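Local coordinates for alpha-tubulin N-acetyltransferase (Danio rerio, PDB 4H6U), which catalyses the transfer of an acetyl group from acetyl coenzyme A to a lysine of alpha-tubulin, at residues Gly93-Gly98 and Asp139-His144; Glu148-Ala153 and Tyr169-Ser174. The protein carries 1 engineered substitution. All coordinates share one frame; numbering follows the deposited sequence.

Interaction 1: residues Gly93-Gly98 and Asp139-His144; sequences GFLKVG and DFMLKH. With PO4 (phosphate ion), chain E.
Met141 alone carries the helix side of this contact, against Leu95 and Val97 on the strand. Its CG lies anti to the backbone N (chi1 179°), which sends the chain out toward the strand. The chain then bends at chi2 (-87°) and chi3 (-63°), and CB, CG and the CE methyl all lie against the two aliphatic residues. Met141 CB meets Leu95 CD2 at 3.6 Å. Met141 CG lies 3.9 Å from Val97 CG1. Met141 SD and CE are each 4.0 Å from the same Val97 CG1, and Met141 CE also comes within 4.1 Å of Leu95 CD2. The Leu95 side chain crosses that of Met141 at about a right angle. This is helix-on-sheet packing of the GNAT fold: helix 133-145 lies over one face of the mixed sheet, and strand 90-99 runs between strands 75-81 and 117-124. Shortening Met141 to an alanine would probably leave Leu95 CD2 and Val97 CG1 without their thioether partner and open a gap at this point between helix and sheet. Lys96 points away from the helix. Its extended chain brings NZ to the phosphate ion, with a hydrogen bond of 2.6 Å from Lys96 NZ to phosphate O3. The ion probably came from the crystallisation solution. Lys96 and His74 of the second subunit bind it too, so it sits between the two chains.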
loop_
_atom_site.group_PDB
_atom_site.type_symbol
_atom_site.label_atom_id
_atom_site.label_comp_id
_atom_site.label_asym_id
_atom_site.label_seq_id
_atom_site.Cartn_x
_atom_site.Cartn_y
_atom_site.Cartn_z
ATOM N N GLY A 93 5.389 -14.608 2.083
ATOM C CA GLY A 93 4.352 -13.981 2.860
ATOM C C GLY A 93 4.421 -12.454 2.888
ATOM O O GLY A 93 5.428 -11.867 2.527
ATOM N N PHE A 94 3.311 -11.817 3.245
ATOM C CA PHE A 94 3.286 -10.379 3.469
ATOM C C PHE A 94 2.476 -9.989 4.711
ATOM O O PHE A 94 1.579 -10.684 5.140
ATOM C CB PHE A 94 2.763 -9.614 2.242
ATOM C CG PHE A 94 1.330 -9.934 1.847
ATOM C CD1 PHE A 94 0.264 -9.477 2.594
ATOM C CD2 PHE A 94 1.057 -10.609 0.675
ATOM C CE1 PHE A 94 -1.053 -9.747 2.221
ATOM C CE2 PHE A 94 -0.260 -10.888 0.279
ATOM C CZ PHE A 94 -1.315 -10.464 1.051
ATOM N N LEU A 95 2.834 -8.853 5.282
ATOM C CA LEU A 95 2.182 -8.348 6.455
ATOM C C LEU A 95 2.125 -6.843 6.297
ATOM O O LEU A 95 3.150 -6.167 6.099
ATOM C CB LEU A 95 2.967 -8.735 7.705
ATOM C CG LEU A 95 2.600 -8.136 9.046
ATOM C CD1 LEU A 95 1.199 -8.615 9.385
ATOM C CD2 LEU A 95 3.618 -8.556 10.166
ATOM N N LYS A 96 0.924 -6.313 6.437
ATOM C CA LYS A 96 0.728 -4.877 6.305
ATOM C C LYS A 96 0.147 -4.301 7.597
ATOM O O LYS A 96 -0.844 -4.809 8.157
ATOM C CB LYS A 96 -0.219 -4.601 5.132
ATOM C CG LYS A 96 -0.388 -3.120 4.751
ATOM C CD LYS A 96 -1.409 -3.034 3.615
ATOM C CE LYS A 96 -1.852 -1.668 3.260
ATOM N NZ LYS A 96 -2.724 -1.767 2.049
ATOM N N VAL A 97 0.817 -3.285 8.117
ATOM C CA VAL A 97 0.320 -2.604 9.297
ATOM C C VAL A 97 0.181 -1.157 9.026
ATOM O O VAL A 97 0.746 -0.645 8.054
ATOM C CB VAL A 97 1.239 -2.770 10.520
ATOM C CG1 VAL A 97 1.289 -4.208 10.938
ATOM C CG2 VAL A 97 2.618 -2.223 10.207
ATOM N N GLY A 98 -0.576 -0.494 9.892
ATOM C CA GLY A 98 -0.714 0.931 9.789
ATOM C C GLY A 98 -1.503 1.452 10.959
ATOM O O GLY A 98 -2.327 0.736 11.551
ATOM N N ASP A 139 6.777 -11.514 14.218
ATOM C CA ASP A 139 7.841 -11.194 15.171
ATOM C C ASP A 139 8.751 -10.057 14.680
ATOM O O ASP A 139 9.065 -9.142 15.430
ATOM C CB ASP A 139 8.697 -12.427 15.487
ATOM C CG ASP A 139 7.990 -13.424 16.404
ATOM O OD1 ASP A 139 6.897 -13.106 16.934
ATOM O OD2 ASP A 139 8.549 -14.532 16.619
ATOM N N PHE A 140 9.117 -10.066 13.403
ATOM C CA PHE A 140 9.942 -8.993 12.887
ATOM C C PHE A 140 9.235 -7.625 13.016
ATOM O O PHE A 140 9.842 -6.636 13.454
ATOM C CB PHE A 140 10.336 -9.268 11.441
ATOM C CG PHE A 140 11.294 -8.248 10.884
ATOM C CD1 PHE A 140 12.649 -8.462 10.934
ATOM C CD2 PHE A 140 10.824 -7.035 10.383
ATOM C CE1 PHE A 140 13.559 -7.512 10.444
ATOM C CE2 PHE A 140 11.700 -6.063 9.901
ATOM C CZ PHE A 140 13.081 -6.293 9.937
ATOM N N MET A 141 7.952 -7.583 12.688
ATOM C CA MET A 141 7.178 -6.333 12.772
ATOM C C MET A 141 7.093 -5.857 14.238
ATOM O O MET A 141 7.350 -4.699 14.543
ATOM C CB MET A 141 5.783 -6.535 12.161
ATOM C CG MET A 141 4.849 -5.311 12.214
ATOM S SD MET A 141 3.906 -5.206 13.762
ATOM C CE MET A 141 2.923 -6.673 13.685
ATOM N N LEU A 142 6.751 -6.759 15.155
ATOM C CA LEU A 142 6.664 -6.401 16.566
ATOM C C LEU A 142 7.987 -5.806 17.102
ATOM O O LEU A 142 7.974 -4.777 17.787
ATOM C CB LEU A 142 6.264 -7.625 17.403
ATOM C CG LEU A 142 4.912 -8.277 17.055
ATOM C CD1 LEU A 142 4.740 -9.609 17.784
ATOM C CD2 LEU A 142 3.724 -7.360 17.320
ATOM N N LYS A 143 9.116 -6.434 16.791
ATOM C CA LYS A 143 10.402 -5.939 17.262
ATOM C C LYS A 143 10.639 -4.516 16.728
ATOM O O LYS A 143 10.983 -3.601 17.495
ATOM C CB LYS A 143 11.566 -6.875 16.850
ATOM N N HIS A 144 10.424 -4.330 15.428
ATOM C CA HIS A 144 10.835 -3.102 14.741
ATOM C C HIS A 144 9.871 -1.934 14.928
ATOM O O HIS A 144 10.312 -0.781 14.973
ATOM C CB HIS A 144 11.092 -3.405 13.283
ATOM C CG HIS A 144 12.403 -4.088 13.056
ATOM N ND1 HIS A 144 13.550 -3.395 12.727
ATOM C CD2 HIS A 144 12.774 -5.387 13.198
ATOM C CE1 HIS A 144 14.558 -4.243 12.629
ATOM N NE2 HIS A 144 14.114 -5.461 12.905
HETATM P P PO4 E . -2.524 1.582 1.183
HETATM O O1 PO4 E . -2.287 1.057 -0.212
HETATM O O2 PO4 E . -3.150 2.963 1.155
HETATM O O3 PO4 E . -3.515 0.726 1.935
HETATM O O4 PO4 E . -1.167 1.581 1.863
#

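Interaction 2: residues Glu148-Ala153 and Tyr169-Ser174; sequences EPAQMA and YDLRNS
Leu171 and Tyr169 both have CG anti to the carbonyl carbon and beside the backbone N, with chi1 of -67° and -61°. From these positions both side chains reach Pro149. The contact joins two loops of the GNAT fold. Residues 149-151 form a short 3-10 turn between helix 133-145 and strand 153-155. Segment 169-174 leaves helix 159-168 and leads toward strand 181-182. The two methyls of Leu171 divide the work. Leu171 CD1 touches Pro149 CB at 3.8 Å, and Leu171 CD2 approaches Ala150 CB at 4.1 Å. The Leu171 fork therefore spans two successive residues of the turn. Pro149 CG lies 3.8 Å from Tyr169 CD1, approaching the ring obliquely. The two side chains cross at about a right angle. Contact between the loops is thus apolar. Polar groups are used within each loop or farther off: Pro149 O accepts a hydrogen bond from Tyr154 OH, Tyr169 OH is hydrogen-bonded to Asp139 OD1, and Asp170 OD1 forms a salt bridge with Arg172 NH1. A backbone bond from Gln151 N to Glu148 O closes the turn, and the Gln151 side chain adds a second: Glu148 N donates to Gln151 OE1 over 3.0 Å, nearly straight, but tilted out of the amide carbonyl plane.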
loop_
_atom_site.group_PDB
_atom_site.type_symbol
_atom_site.label_atom_id
_atom_site.label_comp_id
_atom_site.label_asym_id
_atom_site.label_seq_id
_atom_site.Cartn_x
_atom_site.Cartn_y
_atom_site.Cartn_z
ATOM N N GLU A 148 3.586 -4.616 21.443
ATOM C CA GLU A 148 3.199 -5.969 21.795
ATOM C C GLU A 148 1.886 -6.255 21.095
ATOM O O GLU A 148 1.125 -5.353 20.726
ATOM C CB GLU A 148 3.070 -6.162 23.323
ATOM C CG GLU A 148 4.297 -5.869 24.185
ATOM C CD GLU A 148 5.344 -7.009 24.193
ATOM O OE1 GLU A 148 5.109 -8.056 23.544
ATOM O OE2 GLU A 148 6.395 -6.866 24.871
ATOM N N PRO A 149 1.627 -7.529 20.880
ATOM C CA PRO A 149 0.446 -7.928 20.122
ATOM C C PRO A 149 -0.859 -7.402 20.742
ATOM O O PRO A 149 -1.802 -7.058 20.012
ATOM C CB PRO A 149 0.509 -9.466 20.174
ATOM C CG PRO A 149 1.991 -9.787 20.436
ATOM C CD PRO A 149 2.512 -8.655 21.239
ATOM N N ALA A 150 -0.913 -7.319 22.071
ATOM C CA ALA A 150 -2.128 -6.834 22.742
ATOM C C ALA A 150 -2.354 -5.329 22.598
ATOM O O ALA A 150 -3.480 -4.868 22.778
ATOM C CB ALA A 150 -2.111 -7.212 24.190
ATOM N N GLN A 151 -1.337 -4.572 22.180
ATOM C CA GLN A 151 -1.503 -3.112 22.037
ATOM C C GLN A 151 -1.924 -2.692 20.661
ATOM O O GLN A 151 -2.111 -1.503 20.410
ATOM C CB GLN A 151 -0.191 -2.374 22.338
ATOM C CG GLN A 151 0.378 -2.580 23.732
ATOM C CD GLN A 151 1.798 -2.015 23.869
ATOM O OE1 GLN A 151 2.647 -2.199 22.991
ATOM N NE2 GLN A 151 2.029 -1.260 24.939
ATOM N N MET A 152 -2.135 -3.653 19.774
ATOM C CA MET A 152 -2.602 -3.322 18.440
ATOM C C MET A 152 -4.028 -3.787 18.207
ATOM O O MET A 152 -4.574 -4.551 18.984
ATOM C CB MET A 152 -1.687 -3.919 17.389
ATOM C CG MET A 152 -1.726 -5.379 17.315
ATOM S SD MET A 152 -0.752 -5.904 15.885
ATOM C CE MET A 152 0.711 -4.976 16.139
ATOM N N ALA A 153 -4.628 -3.266 17.148
ATOM C CA ALA A 153 -5.947 -3.682 16.693
ATOM C C ALA A 153 -5.854 -4.514 15.399
ATOM O O ALA A 153 -4.897 -4.398 14.634
ATOM C CB ALA A 153 -6.812 -2.455 16.447
ATOM N N TYR A 169 0.364 -16.347 20.373
ATOM C CA TYR A 169 0.571 -15.107 21.147
ATOM C C TYR A 169 -0.338 -14.993 22.388
ATOM O O TYR A 169 -0.358 -13.961 23.046
ATOM C CB TYR A 169 0.477 -13.865 20.221
ATOM C CG TYR A 169 1.556 -13.939 19.145
ATOM C CD1 TYR A 169 2.789 -13.338 19.321
ATOM C CD2 TYR A 169 1.364 -14.691 18.008
ATOM C CE1 TYR A 169 3.780 -13.453 18.374
ATOM C CE2 TYR A 169 2.340 -14.810 17.058
ATOM C CZ TYR A 169 3.549 -14.200 17.241
ATOM O OH TYR A 169 4.518 -14.344 16.270
ATOM N N ASP A 170 -1.086 -16.056 22.699
ATOM C CA ASP A 170 -1.981 -16.081 23.858
ATOM C C ASP A 170 -3.008 -14.938 23.909
ATOM O O ASP A 170 -3.403 -14.477 24.985
ATOM C CB ASP A 170 -1.156 -16.097 25.129
ATOM C CG ASP A 170 -0.361 -17.352 25.244
ATOM O OD1 ASP A 170 -0.731 -18.304 24.521
ATOM O OD2 ASP A 170 0.625 -17.391 26.021
ATOM N N LEU A 171 -3.426 -14.490 22.742
ATOM C CA LEU A 171 -4.453 -13.454 22.653
ATOM C C LEU A 171 -5.819 -14.139 22.573
ATOM O O LEU A 171 -6.268 -14.506 21.506
ATOM C CB LEU A 171 -4.211 -12.547 21.442
ATOM C CG LEU A 171 -2.968 -11.669 21.482
ATOM C CD1 LEU A 171 -3.062 -10.597 20.420
ATOM C CD2 LEU A 171 -2.813 -11.032 22.837
ATOM N N ARG A 172 -6.489 -14.239 23.714
ATOM C CA ARG A 172 -7.701 -15.038 23.863
ATOM C C ARG A 172 -8.957 -14.217 24.164
ATOM O O ARG A 172 -10.046 -14.562 23.719
ATOM C CB ARG A 172 -7.504 -16.055 24.983
ATOM C CG ARG A 172 -6.612 -17.187 24.516
ATOM C CD ARG A 172 -6.206 -18.162 25.610
ATOM N NE ARG A 172 -5.265 -19.120 25.035
ATOM C CZ ARG A 172 -3.944 -19.086 25.187
ATOM N NH1 ARG A 172 -3.365 -18.164 25.956
ATOM N NH2 ARG A 172 -3.206 -20.009 24.584
ATOM N N ASN A 173 -8.797 -13.192 24.985
ATOM C CA ASN A 173 -9.902 -12.409 25.460
ATOM C C ASN A 173 -10.124 -11.170 24.649
ATOM O O ASN A 173 -9.409 -10.188 24.787
ATOM C CB ASN A 173 -9.655 -12.039 26.902
ATOM C CG ASN A 173 -9.567 -13.253 27.782
ATOM O OD1 ASN A 173 -10.389 -14.172 27.697
ATOM N ND2 ASN A 173 -8.543 -13.281 28.620
ATOM N N SER A 174 -11.180 -11.212 23.854
ATOM C CA SER A 174 -11.523 -10.107 22.978
ATOM C C SER A 174 -12.471 -9.178 23.713
ATOM O O SER A 174 -13.280 -9.604 24.521
ATOM C CB SER A 174 -12.178 -10.631 21.688
ATOM O OG SER A 174 -12.586 -9.550 20.876
#

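How the interactions relate
The two contacts have centres about 15 Å apart and are joined by helix 133-145. Interaction 1 uses its sheet-facing residue Met141; interaction 2 lies beside the next residue, Leu142. Leu142 CD1 packs on Pro149 CG at 3.8 Å and on Tyr169 CE1 at 4.0 Å. Met141 CE also meets Met152 CE at 3.7 Å, so apolar packing runs on from the strand into the loop 148-153. One polar link joins them: Tyr169 OH and Asp139 OD1, 2.8 Å apart, form a probable hydrogen bond. Both contacts lie near the bound acetyl coenzyme A: the side chains of Leu95 and Tyr169 are about 7 Å and 6 Å from the cofactor.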